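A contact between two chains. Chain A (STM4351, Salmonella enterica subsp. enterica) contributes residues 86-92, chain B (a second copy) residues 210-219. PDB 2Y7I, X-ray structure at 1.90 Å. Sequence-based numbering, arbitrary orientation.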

# COMPACT_ATOMS: atom_id res chain seq x y z
N SER A 86 -9.54 -3.04 11.47
CA SER A 86 -8.94 -1.97 10.71
C SER A 86 -9.41 -2.03 9.25
O SER A 86 -10.10 -2.97 8.84
N GLN A 87 -9.03 -1.01 8.50
CA GLN A 87 -9.07 -1.03 7.05
C GLN A 87 -8.34 -2.30 6.58
O GLN A 87 -7.48 -2.82 7.30
N PRO A 88 -8.67 -2.80 5.37
CA PRO A 88 -7.90 -3.93 4.88
C PRO A 88 -6.43 -3.55 4.75
O PRO A 88 -6.11 -2.42 4.35
N TYR A 89 -5.53 -4.46 5.11
CA TYR A 89 -4.10 -4.21 4.86
C TYR A 89 -3.59 -5.04 3.69
O TYR A 89 -2.55 -4.71 3.12
N TYR A 90 -4.32 -6.08 3.32
CA TYR A 90 -3.97 -6.93 2.18
C TYR A 90 -5.24 -7.63 1.71
O TYR A 90 -6.19 -7.75 2.48
N GLU A 91 -5.26 -8.08 0.46
CA GLU A 91 -6.50 -8.64 -0.10
C GLU A 91 -6.76 -10.05 0.38
O GLU A 91 -5.83 -10.82 0.58
N GLY A 92 -8.03 -10.38 0.56
CA GLY A 92 -8.44 -11.76 0.78
C GLY A 92 -8.44 -12.44 -0.57
O GLY A 92 -9.00 -11.92 -1.54
N LEU B 210 -9.27 4.28 -1.80
CA LEU B 210 -7.82 4.19 -1.57
C LEU B 210 -7.45 3.09 -0.58
O LEU B 210 -6.43 2.43 -0.75
N ASP B 211 -8.27 2.90 0.45
CA ASP B 211 -8.08 1.79 1.39
C ASP B 211 -7.98 0.45 0.66
O ASP B 211 -7.10 -0.37 0.97
N LYS B 212 -8.85 0.24 -0.33
CA LYS B 212 -8.86 -0.99 -1.12
C LYS B 212 -7.70 -1.03 -2.13
O LYS B 212 -6.99 -2.04 -2.23
N VAL B 213 -7.54 0.06 -2.88
CA VAL B 213 -6.47 0.16 -3.87
C VAL B 213 -5.10 -0.07 -3.22
O VAL B 213 -4.30 -0.86 -3.73
N LYS B 214 -4.85 0.57 -2.09
CA LYS B 214 -3.52 0.47 -1.47
C LYS B 214 -3.29 -0.90 -0.83
O LYS B 214 -2.15 -1.26 -0.54
N ALA B 215 -4.36 -1.66 -0.62
CA ALA B 215 -4.22 -3.02 -0.09
C ALA B 215 -4.02 -4.04 -1.21
O ALA B 215 -3.86 -5.23 -0.95
N SER B 216 -4.04 -3.58 -2.46
CA SER B 216 -4.05 -4.49 -3.62
C SER B 216 -2.65 -4.80 -4.14
O SER B 216 -1.79 -3.94 -4.11
N PRO B 217 -2.43 -6.04 -4.63
CA PRO B 217 -1.16 -6.33 -5.30
C PRO B 217 -0.93 -5.45 -6.53
O PRO B 217 0.22 -5.14 -6.85
N GLU B 218 -2.02 -5.03 -7.19
CA GLU B 218 -1.96 -4.12 -8.36
C GLU B 218 -1.27 -2.80 -8.05
O GLU B 218 -0.57 -2.25 -8.90
N TYR B 219 -1.48 -2.28 -6.85
CA TYR B 219 -0.90 -1.00 -6.46
C TYR B 219 0.62 -1.11 -6.25
O TYR B 219 1.36 -0.18 -6.59

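The most unusual feature of this contact is that two carboxylates approach each other across it: A:Glu91 OE2 lies 4.0 Å from B:Glu218 OE1, and no clear direct hydrogen bond joins the two stretches. A water sits between the like charges. Water 3 has its O 2.5 Å from A:Glu91 OE1 and 2.7 Å from B:Glu218 OE1, within hydrogen-bonding distance of both.

At the center sits B:Ala215, whose CB points toward chain A. The backbones are close here, with A:Tyr90 CA and B:Ala215 CA 4.5 Å apart, and a methyl group fits the narrow space. B:Ala215 CB lies 3.8 Å from A:Pro88 O and 4.2 Å from A:Pro88 CB, an apolar contact. The proline ring, C-gamma endo, also reaches the helix backbone, with its CG 3.9 Å from B:Asp211 O. Its compact ring provides a rigid apolar surface.

The carbonyl of B:Ala215 faces the other chain too. Its O receives a CA-H...O contact from A:Tyr90 CA at 3.6 Å, with an angle of 148° at the hydrogen. A:Tyr90 (chi1 t) directs its CA-to-CB bond away, yet the end of its side chain comes nearer and its ring lies oblique to that same oxygen. A:Tyr89 (chi1 p) points away; its backbone C, 3.8 Å from B:Ala215 CB, makes the contact.

A:Glu91 points toward chain B with chi1 m and chi2 t, an extended shape that carries its carboxylate to the turn. There OE2 lies 3.2 Å from B:Ser216 CB and OE1 3.5 Å from B:Pro217 CD. Water 2 donates to A:Glu91 OE2 at 3.1 Å and to B:Lys212 O at 2.5 Å, linking the acid to the helix backbone. B:Ser216 (chi1 p) turns its hydroxyl to its own chain: OG donates to B:Val213 O at 2.6 Å and, as the N-cap, accepts from B:Tyr219 N at 3.3 Å. B:Pro217 suits the first turn of the following helix, where its lack of an N-H costs little.

At the other end, A:Gln87 (chi1 p, chi2 t) and B:Asp211 (chi1 m) both point in, bringing A:Gln87 OE1 within 3.7 Å of B:Asp211 OD1. Both are acceptors, so neither can donate to the other. Water 1 instead lies 2.7 Å from A:Gln87 OE1 and accepts from B:Lys214 NZ at 3.1 Å; the lysine, its CA-to-CB bond sideways, is thus linked to chain A by a single water.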

# COMPACT_ATOMS: atom_id res chain seq x y z
CB SER A 86 -7.41 -2.11 10.71
OG SER A 86 -7.02 -3.30 10.03
CB GLN A 87 -8.35 0.21 6.51
CG GLN A 87 -6.86 0.25 6.91
CD GLN A 87 -6.12 1.43 6.34
OE1 GLN A 87 -5.65 1.38 5.20
NE2 GLN A 87 -6.02 2.49 7.12
CB PRO A 88 -8.51 -4.19 3.50
CG PRO A 88 -9.18 -2.92 3.11
CD PRO A 88 -9.67 -2.34 4.40
CB TYR A 89 -3.23 -4.36 6.13
CG TYR A 89 -3.14 -5.77 6.67
CD1 TYR A 89 -2.15 -6.65 6.23
CD2 TYR A 89 -4.04 -6.22 7.63
CE1 TYR A 89 -2.07 -7.95 6.73
CE2 TYR A 89 -3.97 -7.52 8.13
CZ TYR A 89 -2.99 -8.38 7.68
OH TYR A 89 -2.93 -9.67 8.18
CB TYR A 90 -2.90 -7.96 2.59
CG TYR A 90 -2.27 -8.69 1.41
CD1 TYR A 90 -1.44 -8.02 0.52
CD2 TYR A 90 -2.52 -10.05 1.20
CE1 TYR A 90 -0.85 -8.70 -0.56
CE2 TYR A 90 -1.95 -10.73 0.14
CZ TYR A 90 -1.11 -10.05 -0.73
OH TYR A 90 -0.56 -10.74 -1.79
CB GLU A 91 -6.45 -8.63 -1.63
CG GLU A 91 -6.83 -7.31 -2.23
CD GLU A 91 -6.82 -7.34 -3.74
OE1 GLU A 91 -6.52 -8.41 -4.32
OE2 GLU A 91 -7.12 -6.29 -4.35
CB LEU B 210 -7.25 5.55 -1.13
CG LEU B 210 -6.97 6.57 -2.24
CD1 LEU B 210 -6.63 7.92 -1.63
CD2 LEU B 210 -5.84 6.13 -3.15
CB ASP B 211 -9.21 1.74 2.42
CG ASP B 211 -9.11 2.85 3.46
OD1 ASP B 211 -8.08 3.55 3.50
OD2 ASP B 211 -10.07 3.02 4.23
CB LYS B 212 -10.19 -1.16 -1.85
CG LYS B 212 -11.36 -1.55 -0.96
CD LYS B 212 -12.64 -1.70 -1.78
CE LYS B 212 -13.63 -2.64 -1.14
NZ LYS B 212 -14.71 -3.03 -2.12
CB VAL B 213 -6.50 1.53 -4.60
CG1 VAL B 213 -5.24 1.72 -5.47
CG2 VAL B 213 -7.77 1.64 -5.44
CB LYS B 214 -3.29 1.60 -0.46
CG LYS B 214 -3.20 3.00 -1.10
CD LYS B 214 -3.42 4.11 -0.07
CE LYS B 214 -2.38 4.06 1.04
NZ LYS B 214 -2.66 5.06 2.10
CB ALA B 215 -5.43 -3.39 0.77
CB SER B 216 -4.94 -3.93 -4.74
OG SER B 216 -4.35 -2.81 -5.39
CB PRO B 217 -1.28 -7.81 -5.70
CG PRO B 217 -2.67 -8.21 -5.40
CD PRO B 217 -3.21 -7.26 -4.39
CB GLU B 218 -3.36 -3.80 -8.90
CG GLU B 218 -4.04 -4.94 -9.65
CD GLU B 218 -4.57 -6.02 -8.73
OE1 GLU B 218 -4.77 -5.74 -7.53
OE2 GLU B 218 -4.78 -7.17 -9.20
CB TYR B 219 -1.64 -0.49 -5.22
CG TYR B 219 -1.06 0.68 -4.49
CD1 TYR B 219 -1.10 1.98 -5.02
CD2 TYR B 219 -0.53 0.51 -3.22
CE1 TYR B 219 -0.58 3.06 -4.30
CE2 TYR B 219 -0.02 1.57 -2.50
CZ TYR B 219 -0.04 2.83 -3.03
OH TYR B 219 0.48 3.85 -2.27
O HOH W 1 -4.71 2.99 3.25
O HOH W 2 -7.86 -4.42 -1.98
O HOH W 3 -5.80 -8.14 -6.74